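Local coordinates for protein L-hydantoinase (Arthrobacter aurescens, PDB 1GKR) that hydrolyses the cyclic amide ring of hydantoins, preferring aryl over alkyl derivatives, with a substrate-dependent stereoselectivity and two zinc ions per subunit, at residues Gly232-Val237 with Asp258-Ser263; Ile306-Ser311 with Glu366-Leu371. All blocks are in the same frame, centred on the assembly; numbering follows the deposited sequence.

Contact 1 of 2, residues Gly232-Val237 with Asp258-Ser263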
loop_
_atom_site.group_PDB
_atom_site.type_symbol
_atom_site.label_atom_id
_atom_site.label_comp_id
_atom_site.label_asym_id
_atom_site.label_seq_id
_atom_site.Cartn_x
_atom_site.Cartn_y
_atom_site.Cartn_z
ATOM N N GLY A 232 -6.865 -18.328 9.862
ATOM C CA GLY A 232 -8.248 -18.081 9.480
ATOM C C GLY A 232 -9.310 -18.013 10.569
ATOM O O GLY A 232 -10.508 -18.029 10.275
ATOM N N CYS A 233 -8.886 -17.936 11.826
ATOM C CA CYS A 233 -9.812 -17.874 12.958
ATOM C C CYS A 233 -10.298 -16.452 13.191
ATOM O O CYS A 233 -9.584 -15.503 12.892
ATOM C CB CYS A 233 -9.098 -18.350 14.221
ATOM S SG CYS A 233 -7.546 -17.441 14.554
ATOM N N ARG A 234 -11.507 -16.293 13.727
ATOM C CA ARG A 234 -12.010 -14.953 14.010
ATOM C C ARG A 234 -11.137 -14.417 15.149
ATOM O O ARG A 234 -10.996 -15.055 16.194
ATOM C CB ARG A 234 -13.469 -14.986 14.449
ATOM C CG ARG A 234 -14.161 -13.682 14.134
ATOM C CD ARG A 234 -15.382 -13.449 14.969
ATOM N NE ARG A 234 -16.614 -14.060 14.469
ATOM C CZ ARG A 234 -17.142 -13.832 13.272
ATOM N NH1 ARG A 234 -16.538 -13.020 12.424
ATOM N NH2 ARG A 234 -18.307 -14.371 12.947
ATOM N N LEU A 235 -10.542 -13.253 14.936
ATOM C CA LEU A 235 -9.650 -12.648 15.903
ATOM C C LEU A 235 -10.060 -11.240 16.308
ATOM O O LEU A 235 -10.396 -10.419 15.461
ATOM C CB LEU A 235 -8.254 -12.589 15.302
ATOM C CG LEU A 235 -7.267 -11.678 16.031
ATOM C CD1 LEU A 235 -6.993 -12.271 17.389
ATOM C CD2 LEU A 235 -5.966 -11.549 15.254
ATOM N N ILE A 236 -10.041 -10.947 17.598
ATOM C CA ILE A 236 -10.362 -9.598 18.035
ATOM C C ILE A 236 -9.171 -9.092 18.815
ATOM O O ILE A 236 -8.804 -9.704 19.809
ATOM C CB ILE A 236 -11.537 -9.537 19.015
ATOM C CG1 ILE A 236 -12.823 -10.019 18.362
ATOM C CG2 ILE A 236 -11.712 -8.098 19.490
ATOM C CD1 ILE A 236 -14.009 -9.982 19.309
ATOM N N VAL A 237 -8.554 -8.000 18.389
ATOM C CA VAL A 237 -7.441 -7.473 19.163
ATOM C C VAL A 237 -8.047 -6.576 20.242
ATOM O O VAL A 237 -8.713 -5.586 19.942
ATOM C CB VAL A 237 -6.477 -6.665 18.298
ATOM C CG1 VAL A 237 -5.361 -6.084 19.165
ATOM C CG2 VAL A 237 -5.906 -7.562 17.205
ATOM N N ASP A 258 -10.645 -11.871 8.761
ATOM C CA ASP A 258 -11.700 -11.847 9.776
ATOM C C ASP A 258 -11.105 -11.360 11.104
ATOM O O ASP A 258 -11.098 -12.073 12.097
ATOM C CB ASP A 258 -12.289 -13.256 9.936
ATOM C CG ASP A 258 -13.573 -13.270 10.753
ATOM O OD1 ASP A 258 -14.028 -12.171 11.128
ATOM O OD2 ASP A 258 -14.131 -14.370 11.017
ATOM N N VAL A 259 -10.606 -10.136 11.113
ATOM C CA VAL A 259 -9.994 -9.571 12.297
ATOM C C VAL A 259 -10.732 -8.304 12.681
ATOM O O VAL A 259 -11.253 -7.620 11.819
ATOM C CB VAL A 259 -8.530 -9.255 12.017
ATOM C CG1 VAL A 259 -7.851 -10.503 11.522
ATOM C CG2 VAL A 259 -8.416 -8.151 10.975
ATOM N N HIS A 260 -10.773 -7.989 13.971
ATOM C CA HIS A 260 -11.496 -6.811 14.436
ATOM C C HIS A 260 -10.777 -6.032 15.507
ATOM O O HIS A 260 -9.935 -6.559 16.231
ATOM C CB HIS A 260 -12.844 -7.250 14.944
ATOM C CG HIS A 260 -13.498 -8.223 14.034
ATOM N ND1 HIS A 260 -14.451 -7.851 13.114
ATOM C CD2 HIS A 260 -13.243 -9.532 13.807
ATOM C CE1 HIS A 260 -14.754 -8.888 12.357
ATOM N NE2 HIS A 260 -14.032 -9.921 12.756
ATOM N N CYS A 261 -11.140 -4.767 15.635
ATOM C CA CYS A 261 -10.478 -3.921 16.603
ATOM C C CYS A 261 -11.335 -3.473 17.778
ATOM O O CYS A 261 -12.451 -2.971 17.614
ATOM C CB CYS A 261 -9.929 -2.713 15.882
ATOM S SG CYS A 261 -9.217 -1.558 16.978
ATOM N N GLU A 262 -10.807 -3.668 18.975
ATOM C CA GLU A 262 -11.512 -3.249 20.170
ATOM C C GLU A 262 -10.724 -2.158 20.864
ATOM O O GLU A 262 -9.493 -2.198 20.895
ATOM C CB GLU A 262 -11.666 -4.400 21.169
ATOM C CG GLU A 262 -12.375 -3.969 22.458
ATOM C CD GLU A 262 -12.001 -4.795 23.675
ATOM O OE1 GLU A 262 -10.870 -4.673 24.195
ATOM O OE2 GLU A 262 -12.848 -5.577 24.123
ATOM N N SER A 263 -11.429 -1.163 21.386
ATOM C CA SER A 263 -10.773 -0.142 22.178
ATOM C C SER A 263 -11.743 0.104 23.311
ATOM O O SER A 263 -12.750 -0.590 23.412
ATOM C CB SER A 263 -10.519 1.133 21.402
ATOM O OG SER A 263 -9.654 1.950 22.166
HETATM O O HOH W 1 -13.362 -17.072 10.433
#
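Arg234 reaches across to Asp258 beside two neighbouring parallel strands, 234-237 and 259-263, which helix 243-254 joins into a beta-alpha-beta unit of the amidohydrolase TIM barrel. Its CG is anti to the backbone N (chi1 -154°), and the chain bends at chi3 before NH1 meets Asp258 OD1 at 2.9 Å. This salt bridge contains only a weak hydrogen bond, and the guanidinium and carboxylate planes stand perpendicular. OD1 also accepts a straighter bond from His260 NE2, 2.8 Å away and close to the imidazole plane, so one oxygen holds both neighbours and would limit the ring's rotation. Beyond this polar corner, Ile236 and His260 share one face, where Leu371 of helix 357-372 packs on both. Leu235, Val237, Val259 and Cys261 turn to the other, and Leu235 CD2 lies 4.3 Å from Val259 CG1. Glu262 lays its CB against Ile236 CG2, while its OE1 accepts bonds from His239 N and from ND1 of the zinc ligand His60. Four backbone bonds zip the strands together. Beside Arg234, a water donates to Gly232 O and to Asp258 OD2, the latter 2.9 Å away.

Contact 2 of 2, residues Ile306-Ser311 with Glu366-Leu371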
loop_
_atom_site.group_PDB
_atom_site.type_symbol
_atom_site.label_atom_id
_atom_site.label_comp_id
_atom_site.label_asym_id
_atom_site.label_seq_id
_atom_site.Cartn_x
_atom_site.Cartn_y
_atom_site.Cartn_z
ATOM N N ILE A 306 -13.126 1.494 14.452
ATOM C CA ILE A 306 -13.080 0.791 15.716
ATOM C C ILE A 306 -14.333 -0.065 15.798
ATOM O O ILE A 306 -15.435 0.447 15.879
ATOM C CB ILE A 306 -12.997 1.789 16.857
ATOM C CG1 ILE A 306 -11.648 2.510 16.759
ATOM C CG2 ILE A 306 -13.190 1.084 18.177
ATOM C CD1 ILE A 306 -11.344 3.428 17.898
ATOM N N ASP A 307 -14.154 -1.374 15.774
ATOM C CA ASP A 307 -15.274 -2.303 15.779
ATOM C C ASP A 307 -16.082 -2.456 17.052
ATOM O O ASP A 307 -17.310 -2.519 16.997
ATOM C CB ASP A 307 -14.781 -3.668 15.320
ATOM C CG ASP A 307 -14.127 -3.598 13.968
ATOM O OD1 ASP A 307 -14.870 -3.338 13.001
ATOM O OD2 ASP A 307 -12.886 -3.776 13.872
ATOM N N THR A 308 -15.413 -2.534 18.197
ATOM C CA THR A 308 -16.123 -2.689 19.460
ATOM C C THR A 308 -15.483 -1.892 20.581
ATOM O O THR A 308 -14.318 -1.500 20.517
ATOM C CB THR A 308 -16.145 -4.155 19.933
ATOM O OG1 THR A 308 -14.805 -4.561 20.234
ATOM C CG2 THR A 308 -16.730 -5.071 18.868
ATOM N N LEU A 309 -16.263 -1.671 21.624
ATOM C CA LEU A 309 -15.791 -0.957 22.794
ATOM C C LEU A 309 -15.992 -1.904 23.981
ATOM O O LEU A 309 -17.050 -2.522 24.133
ATOM C CB LEU A 309 -16.596 0.326 22.963
ATOM C CG LEU A 309 -15.865 1.664 22.806
ATOM C CD1 LEU A 309 -14.840 1.596 21.710
ATOM C CD2 LEU A 309 -16.881 2.763 22.530
ATOM N N GLY A 310 -14.957 -2.056 24.794
ATOM C CA GLY A 310 -15.044 -2.926 25.958
ATOM C C GLY A 310 -14.451 -2.151 27.114
ATOM O O GLY A 310 -13.485 -1.422 26.921
ATOM N N SER A 311 -15.001 -2.297 28.310
ATOM C CA SER A 311 -14.494 -1.529 29.446
ATOM C C SER A 311 -13.153 -1.978 30.008
ATOM O O SER A 311 -12.316 -1.154 30.395
ATOM C CB SER A 311 -15.522 -1.551 30.574
ATOM O OG SER A 311 -15.700 -2.880 31.028
ATOM N N GLU A 366 -24.401 -4.049 19.113
ATOM C CA GLU A 366 -24.463 -4.921 17.953
ATOM C C GLU A 366 -23.233 -5.752 17.612
ATOM O O GLU A 366 -23.305 -6.983 17.648
ATOM C CB GLU A 366 -24.898 -4.108 16.737
ATOM C CG GLU A 366 -26.389 -3.831 16.717
ATOM C CD GLU A 366 -26.783 -2.732 15.746
ATOM O OE1 GLU A 366 -26.134 -2.629 14.682
ATOM O OE2 GLU A 366 -27.753 -1.992 16.050
ATOM N N LYS A 367 -22.116 -5.106 17.281
ATOM C CA LYS A 367 -20.925 -5.854 16.906
ATOM C C LYS A 367 -20.442 -6.845 17.968
ATOM O O LYS A 367 -20.162 -8.012 17.661
ATOM C CB LYS A 367 -19.796 -4.899 16.503
ATOM C CG LYS A 367 -19.606 -4.783 14.997
ATOM C CD LYS A 367 -18.832 -3.513 14.635
ATOM C CE LYS A 367 -18.519 -3.456 13.142
ATOM N NZ LYS A 367 -19.727 -3.817 12.340
ATOM N N PRO A 368 -20.307 -6.399 19.225
ATOM C CA PRO A 368 -19.850 -7.421 20.169
ATOM C C PRO A 368 -20.754 -8.675 20.148
ATOM O O PRO A 368 -20.258 -9.790 20.067
ATOM C CB PRO A 368 -19.834 -6.680 21.514
ATOM C CG PRO A 368 -20.588 -5.376 21.242
ATOM C CD PRO A 368 -20.308 -5.060 19.836
ATOM N N ALA A 369 -22.068 -8.497 20.182
ATOM C CA ALA A 369 -22.975 -9.638 20.150
ATOM C C ALA A 369 -22.767 -10.435 18.869
ATOM O O ALA A 369 -22.661 -11.661 18.885
ATOM C CB ALA A 369 -24.413 -9.169 20.231
ATOM N N LYS A 370 -22.720 -9.728 17.750
ATOM C CA LYS A 370 -22.520 -10.379 16.466
ATOM C C LYS A 370 -21.238 -11.191 16.426
ATOM O O LYS A 370 -21.273 -12.379 16.129
ATOM C CB LYS A 370 -22.510 -9.347 15.337
ATOM C CG LYS A 370 -23.894 -8.832 14.966
ATOM C CD LYS A 370 -23.817 -7.795 13.865
ATOM C CE LYS A 370 -25.190 -7.433 13.356
ATOM N NZ LYS A 370 -25.115 -6.362 12.325
ATOM N N LEU A 371 -20.105 -10.567 16.735
ATOM C CA LEU A 371 -18.831 -11.286 16.688
ATOM C C LEU A 371 -18.792 -12.572 17.516
ATOM O O LEU A 371 -18.141 -13.534 17.130
ATOM C CB LEU A 371 -17.685 -10.362 17.108
ATOM C CG LEU A 371 -17.405 -9.248 16.101
ATOM C CD1 LEU A 371 -16.435 -8.262 16.685
ATOM C CD2 LEU A 371 -16.847 -9.839 14.827
#
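Lys367 lays the aliphatic part of its side chain over the backbone carbonyl of Asp307, with CB, CG and CD all against that oxygen. Farther out, its CE comes within 3.7 Å of Asp307 OD1, the two side chains crossing at a slant. The chain bends at chi4 (46°), and NZ ends 4.9 Å from OD1, too far for a salt bridge; Glu362 OE2 forms a long, weak ion pair with the same ammonium. The other carboxylate oxygen, OD2, is taken by the backbone N of Cys261, which ties Asp307 to the adjacent strand. An alanine in place of Lys367 keeps CB beside the Asp307 carbonyl but loses the CG, CD and CE contacts, and would probably open a gap over that oxygen and leave OD1 without a nearby positive charge.

Next along the chain, Thr308 points at the helix with its methyl foremost. CG2 is anti to the carbonyl carbon and sits among three helix residues: Pro368 CD at 3.7 Å, and Lys367 CB and Leu371 CD1 each at 3.9 Å. The same rotamer (chi1 66°) places OG1 between the backbone N and the carbonyl carbon, where it is hydrogen-bonded to Glu59 OE2; the residue thus gives its carbon to the helix and its oxygen to Glu59, on strand 51-62. Pro368, having no N-H, makes no bond to the preceding turn, and the helix kinks there. Helical bonds follow at Lys370 N to Glu366 O and then Leu371 N to Lys367 O, 2.7 Å. Across the segments the contact is van der Waals packing, buried apart from the lysine. Helix 357-372 here closes against the start of the short strand 308-309, whose far end leads to the zinc ligand Asp312, an arrangement that fits the final strand of the amidohydrolase TIM barrel.

Both contacts are largely buried and reach the same parallel sheet, in which strands 259-263 and 308-309 lie side by side; their centres are about 10 Å apart. Contact 1 pairs strand with strand, through backbone bonds and a charged cluster at its partly exposed beginning. Contact 2 sets a helix against a strand and relies on a methyl, a proline ring and lysine methylenes. The sheet continues from one to the other, with Ser263 O 3.0 Å from Gly310 N. Leu371 belongs to the helix of contact 2 but also packs on the strands of contact 1. Of the two, contact 1 comes nearer the metals, the Glu262 side chain lying about 7 Å from a zinc ion, against about 12 Å for Thr308.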